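Local coordinates for glycerol dehydrogenase (Bacillus coagulans, PDB 6CSJ), which probably catalyses the NAD-dependent oxidation of glycerol to dihydroxyacetone and, in this double-mutant form, has an acquired D-lactate dehydrogenase activity, at residues M169-A174 against A252-H257; I200-L205 against S241-E246; L205-Q210 against E294-F299; K218-K223 against E228-I233. The protein carries 2 engineered substitutions. All coordinates share one frame; numbering follows the deposited sequence.

Contact 1: residues M169-A174 against A252-H257; sequences MGDALA and AAHAIH
The Asp171 and His254 side chains cross at about a right angle, and the carboxylate and imidazole planes are 46° apart. OD1 of Asp171 lies obliquely to the ring, 3.8 Å from His254 NE2, and CE1 is almost as near. The pair is not hydrogen-bonded. The far ring nitrogen, ND1, is held by Glu178 OE1. The ring of His271 also meets the His254 ring, inclined to it, and meets that of His257 as well. At the edge of the His257 ring, in its plane, sits the backbone O of His254. Asp171 OD2 accepts from the backbone N of Asn121, which fixes one end of the carboxylate. Beside this polar cluster Ala174 CB touches Ala253 CB at 4.0 Å, and their CA atoms are 6.5 Å apart. These two methyls are the apolar part of the contact, near the C-terminal end of helix 162-173. In glycerol dehydrogenases of this family an aspartate and two histidines bind the catalytic zinc. The gathering of Asp171, His254 and His271 is consistent with that site. Asp171 OD1 is buried here with no partner in the model and lies near His254 NE2, which would be consistent with a metal-binding role.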
loop_
_atom_site.group_PDB
_atom_site.type_symbol
_atom_site.label_atom_id
_atom_site.label_comp_id
_atom_site.label_asym_id
_atom_site.label_seq_id
_atom_site.Cartn_x
_atom_site.Cartn_y
_atom_site.Cartn_z
ATOM N N MET A 169 -2.317 -7.179 4.638
ATOM C CA MET A 169 -1.664 -8.492 4.512
ATOM C C MET A 169 -1.765 -9.010 3.072
ATOM O O MET A 169 -0.803 -9.571 2.546
ATOM C CB MET A 169 -2.246 -9.526 5.493
ATOM C CG MET A 169 -2.166 -9.152 6.970
ATOM S SD MET A 169 -2.970 -10.401 8.000
ATOM C CE MET A 169 -3.234 -9.516 9.544
ATOM N N GLY A 170 -2.927 -8.813 2.445
ATOM C CA GLY A 170 -3.137 -9.197 1.047
ATOM C C GLY A 170 -2.183 -8.489 0.100
ATOM O O GLY A 170 -1.543 -9.131 -0.750
ATOM N N ASP A 171 -2.080 -7.170 0.280
ATOM C CA ASP A 171 -1.140 -6.324 -0.455
ATOM C C ASP A 171 0.308 -6.785 -0.232
ATOM O O ASP A 171 1.070 -6.931 -1.185
ATOM C CB ASP A 171 -1.315 -4.854 -0.024
ATOM C CG ASP A 171 -1.003 -3.852 -1.131
ATOM O OD1 ASP A 171 -1.292 -4.165 -2.315
ATOM O OD2 ASP A 171 -0.505 -2.746 -0.821
ATOM N N ALA A 172 0.664 -7.041 1.028
ATOM C CA ALA A 172 2.001 -7.543 1.403
ATOM C C ALA A 172 2.343 -8.933 0.832
ATOM O O ALA A 172 3.511 -9.234 0.566
ATOM C CB ALA A 172 2.144 -7.558 2.918
ATOM N N LEU A 173 1.316 -9.755 0.641
ATOM C CA LEU A 173 1.466 -11.127 0.156
ATOM C C LEU A 173 2.087 -11.205 -1.243
ATOM O O LEU A 173 2.860 -12.119 -1.530
ATOM C CB LEU A 173 0.098 -11.815 0.161
ATOM C CG LEU A 173 0.039 -13.330 0.218
ATOM C CD1 LEU A 173 0.764 -13.876 1.446
ATOM C CD2 LEU A 173 -1.429 -13.764 0.213
ATOM N N ALA A 174 1.765 -10.233 -2.099
ATOM C CA ALA A 174 2.292 -10.186 -3.457
ATOM C C ALA A 174 3.773 -9.854 -3.546
ATOM O O ALA A 174 4.421 -10.233 -4.523
ATOM C CB ALA A 174 1.516 -9.170 -4.279
ATOM N N ALA A 252 2.711 -9.430 -12.148
ATOM C CA ALA A 252 1.395 -9.814 -12.653
ATOM C C ALA A 252 0.279 -9.517 -11.678
ATOM O O ALA A 252 -0.820 -9.185 -12.101
ATOM C CB ALA A 252 1.386 -11.300 -13.016
ATOM N N ALA A 253 0.554 -9.652 -10.382
ATOM C CA ALA A 253 -0.464 -9.458 -9.336
ATOM C C ALA A 253 -1.039 -8.047 -9.319
ATOM O O ALA A 253 -2.254 -7.887 -9.247
ATOM C CB ALA A 253 0.093 -9.801 -7.968
ATOM N N HIS A 254 -0.170 -7.040 -9.386
ATOM C CA HIS A 254 -0.629 -5.648 -9.475
ATOM C C HIS A 254 -1.302 -5.328 -10.802
ATOM O O HIS A 254 -2.315 -4.620 -10.818
ATOM C CB HIS A 254 0.486 -4.628 -9.140
ATOM C CG HIS A 254 0.547 -4.271 -7.679
ATOM N ND1 HIS A 254 0.962 -5.172 -6.711
ATOM C CD2 HIS A 254 0.097 -3.181 -6.999
ATOM C CE1 HIS A 254 0.855 -4.617 -5.518
ATOM N NE2 HIS A 254 0.355 -3.399 -5.668
ATOM N N ALA A 255 -0.762 -5.862 -11.903
ATOM C CA ALA A 255 -1.394 -5.706 -13.216
ATOM C C ALA A 255 -2.791 -6.313 -13.235
ATOM O O ALA A 255 -3.722 -5.695 -13.741
ATOM C CB ALA A 255 -0.538 -6.307 -14.308
ATOM N N ILE A 256 -2.932 -7.504 -12.659
ATOM C CA ILE A 256 -4.230 -8.174 -12.563
ATOM C C ILE A 256 -5.181 -7.410 -11.622
ATOM O O ILE A 256 -6.378 -7.316 -11.919
ATOM C CB ILE A 256 -4.078 -9.678 -12.197
ATOM C CG1 ILE A 256 -3.444 -10.432 -13.375
ATOM C CG2 ILE A 256 -5.433 -10.318 -11.869
ATOM C CD1 ILE A 256 -2.861 -11.792 -13.017
ATOM N N HIS A 257 -4.656 -6.868 -10.513
ATOM C CA HIS A 257 -5.415 -5.914 -9.674
ATOM C C HIS A 257 -6.020 -4.765 -10.513
ATOM O O HIS A 257 -7.206 -4.466 -10.386
ATOM C CB HIS A 257 -4.555 -5.351 -8.521
ATOM C CG HIS A 257 -5.042 -4.039 -7.976
ATOM N ND1 HIS A 257 -4.713 -2.826 -8.544
ATOM C CD2 HIS A 257 -5.845 -3.751 -6.926
ATOM C CE1 HIS A 257 -5.289 -1.851 -7.867
ATOM N NE2 HIS A 257 -5.979 -2.384 -6.878
#

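Contact 2: residues I200-L205 against S241-E246; sequences IALAKL and SGIGSE. Engineered in segment 241-246: Ser245 (natural residue Phe).
Ala203 CB rests on Gly244 CA at 4.1 Å, and at the preceding residue of each helix Leu202 CD1 meets Ile243 CG2 at 4.0 Å. These two apolar contacts join the segments, with no hydrogen bond between them. The backbones come very close: the CA atoms of Ala203 and Gly244 are 4.4 Å apart. Gly244 has no side chain, and its bare CA is what the Ala203 methyl meets. A small residue on each helix makes this close approach possible. Leu202 and Ile243 run alongside each other in the same direction. In Ile243 the CG2 branch is anti to the backbone N, with CG1 beside it (chi1 -53°). That sets CG2 against the leucine, while the rest of the isoleucine chain turns off from it, and the side chain also packs on Ile5 and Pro8. On the far side of helix 228-248, the engineered Ser245, a phenylalanine in the natural sequence, turns back along its own helix. Its OG gives a 2.7 Å hydrogen bond to Ser241 O, which also accepts from Ser245 N. Ser241 OG in turn bonds with Thr175 OG1 and Asn121 ND2. Around the contact, helix 175-185 covers Ala203 through Thr175 and Ala179, and Lys204 makes a cation-pi contact with Tyr176 of that helix. Helices 197-221 and 228-248 thus pack together beside it in the helical domain, apart from the six-stranded parallel sheet.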
loop_
_atom_site.group_PDB
_atom_site.type_symbol
_atom_site.label_atom_id
_atom_site.label_comp_id
_atom_site.label_asym_id
_atom_site.label_seq_id
_atom_site.Cartn_x
_atom_site.Cartn_y
_atom_site.Cartn_z
ATOM N N ILE A 200 15.210 -7.736 -2.238
ATOM C CA ILE A 200 14.651 -9.092 -2.357
ATOM C C ILE A 200 14.617 -9.775 -0.977
ATOM O O ILE A 200 13.647 -10.456 -0.647
ATOM C CB ILE A 200 15.362 -9.938 -3.470
ATOM C CG1 ILE A 200 14.562 -11.186 -3.830
ATOM C CG2 ILE A 200 16.771 -10.358 -3.081
ATOM C CD1 ILE A 200 13.236 -10.898 -4.495
ATOM N N ALA A 201 15.638 -9.544 -0.159
ATOM C CA ALA A 201 15.654 -10.036 1.226
ATOM C C ALA A 201 14.517 -9.456 2.085
ATOM O O ALA A 201 13.885 -10.184 2.848
ATOM C CB ALA A 201 16.999 -9.754 1.868
ATOM N N LEU A 202 14.255 -8.156 1.951
ATOM C CA LEU A 202 13.134 -7.514 2.651
ATOM C C LEU A 202 11.768 -8.000 2.132
ATOM O O LEU A 202 10.836 -8.189 2.916
ATOM C CB LEU A 202 13.238 -5.983 2.579
ATOM C CG LEU A 202 14.427 -5.375 3.341
ATOM C CD1 LEU A 202 14.511 -3.878 3.132
ATOM C CD2 LEU A 202 14.369 -5.654 4.838
ATOM N N ALA A 203 11.665 -8.216 0.823
ATOM C CA ALA A 203 10.464 -8.798 0.222
ATOM C C ALA A 203 10.189 -10.223 0.736
ATOM O O ALA A 203 9.049 -10.581 1.031
ATOM C CB ALA A 203 10.594 -8.800 -1.292
ATOM N N LYS A 204 11.245 -11.022 0.835
ATOM C CA LYS A 204 11.160 -12.400 1.349
ATOM C C LYS A 204 10.740 -12.400 2.833
ATOM O O LYS A 204 9.831 -13.140 3.234
ATOM C CB LYS A 204 12.508 -13.128 1.105
ATOM C CG LYS A 204 12.696 -14.536 1.666
ATOM C CD LYS A 204 11.665 -15.527 1.174
ATOM C CE LYS A 204 11.846 -16.907 1.792
ATOM N NZ LYS A 204 10.565 -17.671 1.693
ATOM N N LEU A 205 11.374 -11.549 3.637
ATOM C CA LEU A 205 10.978 -11.399 5.042
ATOM C C LEU A 205 9.520 -10.948 5.169
ATOM O O LEU A 205 8.820 -11.385 6.079
ATOM C CB LEU A 205 11.896 -10.426 5.771
ATOM C CG LEU A 205 11.620 -10.203 7.264
ATOM C CD1 LEU A 205 11.883 -11.459 8.094
ATOM C CD2 LEU A 205 12.456 -9.030 7.755
ATOM N N SER A 241 7.095 -4.480 2.837
ATOM C CA SER A 241 6.345 -4.542 1.588
ATOM C C SER A 241 6.555 -3.289 0.717
ATOM O O SER A 241 6.571 -3.388 -0.509
ATOM C CB SER A 241 4.851 -4.707 1.875
ATOM O OG SER A 241 4.103 -4.773 0.677
ATOM N N GLY A 242 6.682 -2.121 1.354
ATOM C CA GLY A 242 6.935 -0.867 0.656
ATOM C C GLY A 242 8.265 -0.826 -0.074
ATOM O O GLY A 242 8.308 -0.531 -1.273
ATOM N N ILE A 243 9.346 -1.137 0.638
ATOM C CA ILE A 243 10.683 -1.198 0.020
ATOM C C ILE A 243 10.747 -2.395 -0.942
ATOM O O ILE A 243 11.302 -2.294 -2.042
ATOM C CB ILE A 243 11.835 -1.294 1.063
ATOM C CG1 ILE A 243 11.753 -0.172 2.117
ATOM C CG2 ILE A 243 13.197 -1.269 0.372
ATOM C CD1 ILE A 243 11.483 1.216 1.572
ATOM N N GLY A 244 10.163 -3.517 -0.524
ATOM C CA GLY A 244 10.144 -4.730 -1.325
ATOM C C GLY A 244 9.503 -4.555 -2.687
ATOM O O GLY A 244 10.037 -5.044 -3.678
ATOM N N SER A 245 8.363 -3.868 -2.751
ATOM C CA SER A 245 7.684 -3.704 -4.032
ATOM C C SER A 245 8.283 -2.563 -4.859
ATOM O O SER A 245 8.555 -2.750 -6.044
ATOM C CB SER A 245 6.169 -3.571 -3.871
ATOM O OG SER A 245 5.853 -2.517 -3.006
ATOM N N GLU A 246 8.521 -1.410 -4.246
ATOM C CA GLU A 246 9.084 -0.270 -4.975
ATOM C C GLU A 246 10.522 -0.503 -5.452
ATOM O O GLU A 246 10.852 -0.103 -6.561
ATOM C CB GLU A 246 9.007 1.024 -4.142
ATOM C CG GLU A 246 9.367 2.282 -4.929
ATOM C CD GLU A 246 9.427 3.533 -4.063
ATOM O OE1 GLU A 246 10.181 3.546 -3.060
ATOM O OE2 GLU A 246 8.732 4.521 -4.402
#

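Contact 3: residues L205-Q210 against E294-F299; sequences LCYDTQ and EEVVSF
Tyr207 OH donates a 2.7 Å hydrogen bond to Glu295 OE2, which takes it on the anti lone pair, away from the other carboxylate oxygen. The ring and carboxylate planes are 35° apart. OE2 lies at the ring edge, near its plane, on the CE2 side. Val296 CG2 comes to the edge on the CE1 side, 3.7 Å from Tyr207 OH, so the phenol end is held between the two residues. Tyr207 reaches them because its CG is anti to the backbone N (chi1 178°), and Glu295 stretches out to meet it. A phenylalanine here would keep the ring but is likely to leave Glu295 OE2 without this donor and its carboxylate freer to turn. The second point of contact is Phe299. Its CE1 comes within 3.0 Å of Gln210 O, obliquely to the ring, and CZ lies 4.1 Å from Gln210 CB. The amide of Gln210 looks elsewhere, its NE2 bonding to Asn237 OD1 of helix 228-248. The axes of segments 205-210 and 294-299 are 12.0 Å apart at closest and cross at 53°, so long side chains bridge the gap. Helix 162-173 fills in beside them, its Leu173 touching Tyr207, Val296 and Phe299, while Phe177 of helix 175-185 meets the Tyr207 ring edge-to-face. Helices 197-221 and 290-303 are so joined within the helical domain.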
loop_
_atom_site.group_PDB
_atom_site.type_symbol
_atom_site.label_atom_id
_atom_site.label_comp_id
_atom_site.label_asym_id
_atom_site.label_seq_id
_atom_site.Cartn_x
_atom_site.Cartn_y
_atom_site.Cartn_z
ATOM N N LEU A 205 11.374 -11.549 3.637
ATOM C CA LEU A 205 10.978 -11.399 5.042
ATOM C C LEU A 205 9.520 -10.948 5.169
ATOM O O LEU A 205 8.820 -11.385 6.079
ATOM C CB LEU A 205 11.896 -10.426 5.771
ATOM C CG LEU A 205 11.620 -10.203 7.264
ATOM C CD1 LEU A 205 11.883 -11.459 8.094
ATOM C CD2 LEU A 205 12.456 -9.030 7.755
ATOM N N CYS A 206 9.077 -10.082 4.259
ATOM C CA CYS A 206 7.691 -9.637 4.229
ATOM C C CYS A 206 6.749 -10.834 4.133
ATOM O O CYS A 206 5.883 -10.996 4.986
ATOM C CB CYS A 206 7.443 -8.648 3.074
ATOM S SG CYS A 206 5.728 -8.074 2.955
ATOM N N TYR A 207 6.957 -11.678 3.118
ATOM C CA TYR A 207 6.151 -12.890 2.907
ATOM C C TYR A 207 6.171 -13.828 4.120
ATOM O O TYR A 207 5.120 -14.237 4.612
ATOM C CB TYR A 207 6.620 -13.668 1.654
ATOM C CG TYR A 207 5.841 -14.953 1.443
ATOM C CD1 TYR A 207 4.517 -14.925 0.992
ATOM C CD2 TYR A 207 6.401 -16.192 1.762
ATOM C CE1 TYR A 207 3.794 -16.090 0.825
ATOM C CE2 TYR A 207 5.676 -17.374 1.600
ATOM C CZ TYR A 207 4.379 -17.318 1.136
ATOM O OH TYR A 207 3.673 -18.479 0.993
ATOM N N ASP A 208 7.369 -14.161 4.581
ATOM C CA ASP A 208 7.548 -15.029 5.748
ATOM C C ASP A 208 6.823 -14.510 6.991
ATOM O O ASP A 208 6.252 -15.304 7.745
ATOM C CB ASP A 208 9.032 -15.189 6.088
ATOM C CG ASP A 208 9.801 -15.988 5.048
ATOM O OD1 ASP A 208 9.185 -16.627 4.184
ATOM O OD2 ASP A 208 11.049 -15.970 5.099
ATOM N N THR A 209 6.859 -13.194 7.196
ATOM C CA THR A 209 6.184 -12.560 8.329
ATOM C C THR A 209 4.658 -12.692 8.214
ATOM O O THR A 209 3.994 -12.948 9.210
ATOM C CB THR A 209 6.587 -11.066 8.490
ATOM O OG1 THR A 209 8.014 -10.952 8.596
ATOM C CG2 THR A 209 5.961 -10.456 9.723
ATOM N N GLN A 210 4.110 -12.560 7.007
ATOM C CA GLN A 210 2.668 -12.759 6.816
ATOM C C GLN A 210 2.253 -14.175 7.215
ATOM O O GLN A 210 1.301 -14.342 7.979
ATOM C CB GLN A 210 2.230 -12.487 5.371
ATOM C CG GLN A 210 2.481 -11.076 4.860
ATOM C CD GLN A 210 1.834 -9.991 5.711
ATOM O OE1 GLN A 210 0.733 -10.181 6.239
ATOM N NE2 GLN A 210 2.513 -8.847 5.841
ATOM N N GLU A 294 -0.708 -23.898 -2.180
ATOM C CA GLU A 294 -1.447 -24.344 -0.993
ATOM C C GLU A 294 -1.120 -23.487 0.231
ATOM O O GLU A 294 -2.029 -23.159 0.992
ATOM C CB GLU A 294 -1.192 -25.826 -0.695
ATOM C CG GLU A 294 -1.942 -26.762 -1.621
ATOM C CD GLU A 294 -1.599 -28.232 -1.442
ATOM O OE1 GLU A 294 -1.069 -28.614 -0.376
ATOM O OE2 GLU A 294 -1.881 -29.009 -2.374
ATOM N N GLU A 295 0.150 -23.127 0.413
ATOM C CA GLU A 295 0.542 -22.260 1.523
ATOM C C GLU A 295 -0.134 -20.873 1.433
ATOM O O GLU A 295 -0.602 -20.357 2.446
ATOM C CB GLU A 295 2.067 -22.127 1.605
ATOM C CG GLU A 295 2.554 -21.245 2.741
ATOM C CD GLU A 295 4.044 -21.326 2.966
ATOM O OE1 GLU A 295 4.476 -22.229 3.718
ATOM O OE2 GLU A 295 4.789 -20.488 2.411
ATOM N N VAL A 296 -0.204 -20.300 0.228
ATOM C CA VAL A 296 -0.866 -19.007 0.011
ATOM C C VAL A 296 -2.381 -19.093 0.212
ATOM O O VAL A 296 -2.966 -18.248 0.897
ATOM C CB VAL A 296 -0.549 -18.427 -1.399
ATOM C CG1 VAL A 296 -1.437 -17.229 -1.727
ATOM C CG2 VAL A 296 0.919 -18.024 -1.467
ATOM N N VAL A 297 -3.016 -20.092 -0.390
ATOM C CA VAL A 297 -4.471 -20.225 -0.295
ATOM C C VAL A 297 -4.871 -20.477 1.160
ATOM O O VAL A 297 -5.851 -19.910 1.643
ATOM C CB VAL A 297 -5.017 -21.345 -1.205
ATOM C CG1 VAL A 297 -6.517 -21.552 -0.988
ATOM C CG2 VAL A 297 -4.740 -21.017 -2.675
ATOM N N SER A 298 -4.087 -21.316 1.848
ATOM C CA SER A 298 -4.316 -21.650 3.253
ATOM C C SER A 298 -4.218 -20.409 4.151
ATOM O O SER A 298 -5.102 -20.155 4.978
ATOM C CB SER A 298 -3.320 -22.712 3.719
ATOM O OG SER A 298 -3.518 -23.044 5.085
ATOM N N PHE A 299 -3.145 -19.644 3.981
ATOM C CA PHE A 299 -2.998 -18.389 4.693
ATOM C C PHE A 299 -4.184 -17.446 4.445
ATOM O O PHE A 299 -4.723 -16.871 5.396
ATOM C CB PHE A 299 -1.693 -17.672 4.333
ATOM C CG PHE A 299 -1.633 -16.279 4.862
ATOM C CD1 PHE A 299 -1.464 -16.068 6.220
ATOM C CD2 PHE A 299 -1.829 -15.182 4.024
ATOM C CE1 PHE A 299 -1.450 -14.776 6.740
ATOM C CE2 PHE A 299 -1.816 -13.890 4.535
ATOM C CZ PHE A 299 -1.621 -13.685 5.890
#

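Contact 4: residues K218-K223 against E228-I233; sequences KLAAEK and EAVEKI
The backbones of Ala221 and Val230 lie with their CA atoms 7.0 Å apart, where a helical hairpin turns. Helix 197-221 comes to its end, a short loop follows, and helix 228-248 runs back beside it. In the first segment Glu222 N still bonds to Lys218 O at 2.9 Å. Lys223 N then reaches Ala220 O at 3.1 Å, one residue nearer than in an alpha-helical turn. Lys223 has left helical geometry (phi -100°, psi 13°). The second segment is regular helix, with Lys232 N bonded to Glu228 O at 2.9 Å and Ile233 N to Ala229 O.

The side-chain contact is small and wholly apolar. Val230 is its centre. With CG1 anti to the backbone N (chi1 176°), CG2 stands beside that N and is the branch that meets the other helix. The CB atoms of Ala220, Ala221 and Val230 all point across the gap, and the two alanines present only methyls and backbone to the valine. No hydrogen bond links the two segments.

Other parts of the fold meet the hairpin. Leu165 of helix 162-173 packs on both Ala221 and Ile233, and Lys218 NZ bonds to Val303 O, at the C-terminal end of helix 290-303. Glu231 OE2 shares a hydrogen bond with Thr154 OG1 at the start of helix 154-158, and Glu231 O accepts from Gln13 NE2 on edge strand 10-14 of the parallel sheet. Within the hairpin the same Val230 methyl does all the touching: its CG2 lies 3.7 Å from Ala220 CB and 4.3 Å from Ala221 N.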
loop_
_atom_site.group_PDB
_atom_site.type_symbol
_atom_site.label_atom_id
_atom_site.label_comp_id
_atom_site.label_asym_id
_atom_site.label_seq_id
_atom_site.Cartn_x
_atom_site.Cartn_y
_atom_site.Cartn_z
ATOM N N LYS A 218 -4.206 -10.803 13.330
ATOM C CA LYS A 218 -5.649 -10.620 13.117
ATOM C C LYS A 218 -6.469 -10.827 14.401
ATOM O O LYS A 218 -7.331 -10.025 14.710
ATOM C CB LYS A 218 -6.196 -11.548 12.025
ATOM C CG LYS A 218 -7.690 -11.339 11.795
ATOM C CD LYS A 218 -8.278 -12.226 10.712
ATOM C CE LYS A 218 -9.802 -12.077 10.745
ATOM N NZ LYS A 218 -10.479 -12.467 9.476
ATOM N N LEU A 219 -6.203 -11.907 15.127
ATOM C CA LEU A 219 -6.953 -12.222 16.354
ATOM C C LEU A 219 -6.871 -11.111 17.420
ATOM O O LEU A 219 -7.846 -10.866 18.139
ATOM C CB LEU A 219 -6.487 -13.555 16.943
ATOM C CG LEU A 219 -6.815 -14.781 16.090
ATOM C CD1 LEU A 219 -6.140 -16.015 16.659
ATOM C CD2 LEU A 219 -8.318 -14.985 15.953
ATOM N N ALA A 220 -5.722 -10.446 17.492
ATOM C CA ALA A 220 -5.541 -9.267 18.337
ATOM C C ALA A 220 -6.239 -8.015 17.763
ATOM O O ALA A 220 -6.934 -7.295 18.497
ATOM C CB ALA A 220 -4.055 -8.995 18.556
ATOM N N ALA A 221 -6.058 -7.762 16.463
ATOM C CA ALA A 221 -6.584 -6.544 15.813
ATOM C C ALA A 221 -8.111 -6.506 15.710
ATOM O O ALA A 221 -8.690 -5.435 15.732
ATOM C CB ALA A 221 -5.961 -6.349 14.439
ATOM N N GLU A 222 -8.756 -7.665 15.610
ATOM C CA GLU A 222 -10.219 -7.776 15.711
ATOM C C GLU A 222 -10.803 -7.169 16.994
ATOM O O GLU A 222 -11.941 -6.719 16.982
ATOM C CB GLU A 222 -10.647 -9.245 15.684
ATOM C CG GLU A 222 -10.653 -9.871 14.309
ATOM C CD GLU A 222 -11.009 -11.343 14.332
ATOM O OE1 GLU A 222 -10.729 -12.037 15.348
ATOM O OE2 GLU A 222 -11.567 -11.806 13.324
ATOM N N LYS A 223 -10.044 -7.210 18.087
ATOM C CA LYS A 223 -10.445 -6.617 19.366
ATOM C C LYS A 223 -9.782 -5.252 19.577
ATOM O O LYS A 223 -9.800 -4.710 20.682
ATOM C CB LYS A 223 -10.064 -7.551 20.514
ATOM C CG LYS A 223 -10.683 -8.923 20.453
ATOM C CD LYS A 223 -12.176 -8.849 20.676
ATOM C CE LYS A 223 -12.773 -10.225 20.983
ATOM N NZ LYS A 223 -12.912 -11.107 19.784
ATOM N N GLU A 228 2.752 -7.853 19.942
ATOM C CA GLU A 228 3.963 -7.854 19.117
ATOM C C GLU A 228 3.736 -8.461 17.709
ATOM O O GLU A 228 4.437 -8.109 16.754
ATOM C CB GLU A 228 5.102 -8.549 19.869
ATOM C CG GLU A 228 6.412 -8.741 19.110
ATOM C CD GLU A 228 7.075 -7.447 18.668
ATOM O OE1 GLU A 228 6.711 -6.361 19.140
ATOM O OE2 GLU A 228 7.986 -7.507 17.841
ATOM N N ALA A 229 2.750 -9.349 17.576
ATOM C CA ALA A 229 2.360 -9.870 16.268
ATOM C C ALA A 229 1.796 -8.754 15.405
ATOM O O ALA A 229 2.095 -8.680 14.215
ATOM C CB ALA A 229 1.345 -10.992 16.404
ATOM N N VAL A 230 0.980 -7.892 16.010
ATOM C CA VAL A 230 0.428 -6.735 15.300
ATOM C C VAL A 230 1.555 -5.779 14.917
ATOM O O VAL A 230 1.571 -5.284 13.803
ATOM C CB VAL A 230 -0.677 -6.022 16.115
ATOM C CG1 VAL A 230 -1.158 -4.770 15.394
ATOM C CG2 VAL A 230 -1.845 -6.967 16.326
ATOM N N GLU A 231 2.501 -5.553 15.829
ATOM C CA GLU A 231 3.689 -4.737 15.541
ATOM C C GLU A 231 4.465 -5.261 14.332
ATOM O O GLU A 231 4.825 -4.486 13.450
ATOM C CB GLU A 231 4.626 -4.634 16.762
ATOM C CG GLU A 231 4.053 -3.863 17.962
ATOM C CD GLU A 231 4.125 -2.337 17.853
ATOM O OE1 GLU A 231 4.940 -1.799 17.069
ATOM O OE2 GLU A 231 3.353 -1.668 18.581
ATOM N N LYS A 232 4.704 -6.570 14.274
ATOM C CA LYS A 232 5.469 -7.143 13.159
ATOM C C LYS A 232 4.732 -7.054 11.824
ATOM O O LYS A 232 5.361 -6.821 10.790
ATOM C CB LYS A 232 5.850 -8.594 13.448
ATOM C CG LYS A 232 6.991 -8.732 14.427
ATOM C CD LYS A 232 7.302 -10.193 14.666
ATOM C CE LYS A 232 8.352 -10.409 15.741
ATOM N NZ LYS A 232 8.201 -11.784 16.287
ATOM N N ILE A 233 3.412 -7.254 11.860
ATOM C CA ILE A 233 2.575 -7.162 10.668
ATOM C C ILE A 233 2.497 -5.724 10.155
ATOM O O ILE A 233 2.544 -5.505 8.949
ATOM C CB ILE A 233 1.166 -7.758 10.914
ATOM C CG1 ILE A 233 1.228 -9.295 10.867
ATOM C CG2 ILE A 233 0.124 -7.241 9.926
ATOM C CD1 ILE A 233 1.669 -9.909 9.542
#

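In the fold
The chain first builds the parallel sheet, then enters the helical domain that holds all four contacts. Contact 1 opens there at helix 162-173 and closes its loop at helix 252-259. Inside that loop lies contact 2, which ties helix 197-221 to helix 228-248. Contact 4 joins the same two helices at their turn, and it is nested within contacts 1, 2 and 3. Contact 3 starts on helix 197-221 but closes later, at helix 290-303, so it crosses contacts 1 and 2. Helix 197-221 is thus shared by three contacts. Met169 and Ala172 of contact 1 pack on Gln210 of contact 3, and Ala172 touches Ser241 of contact 2.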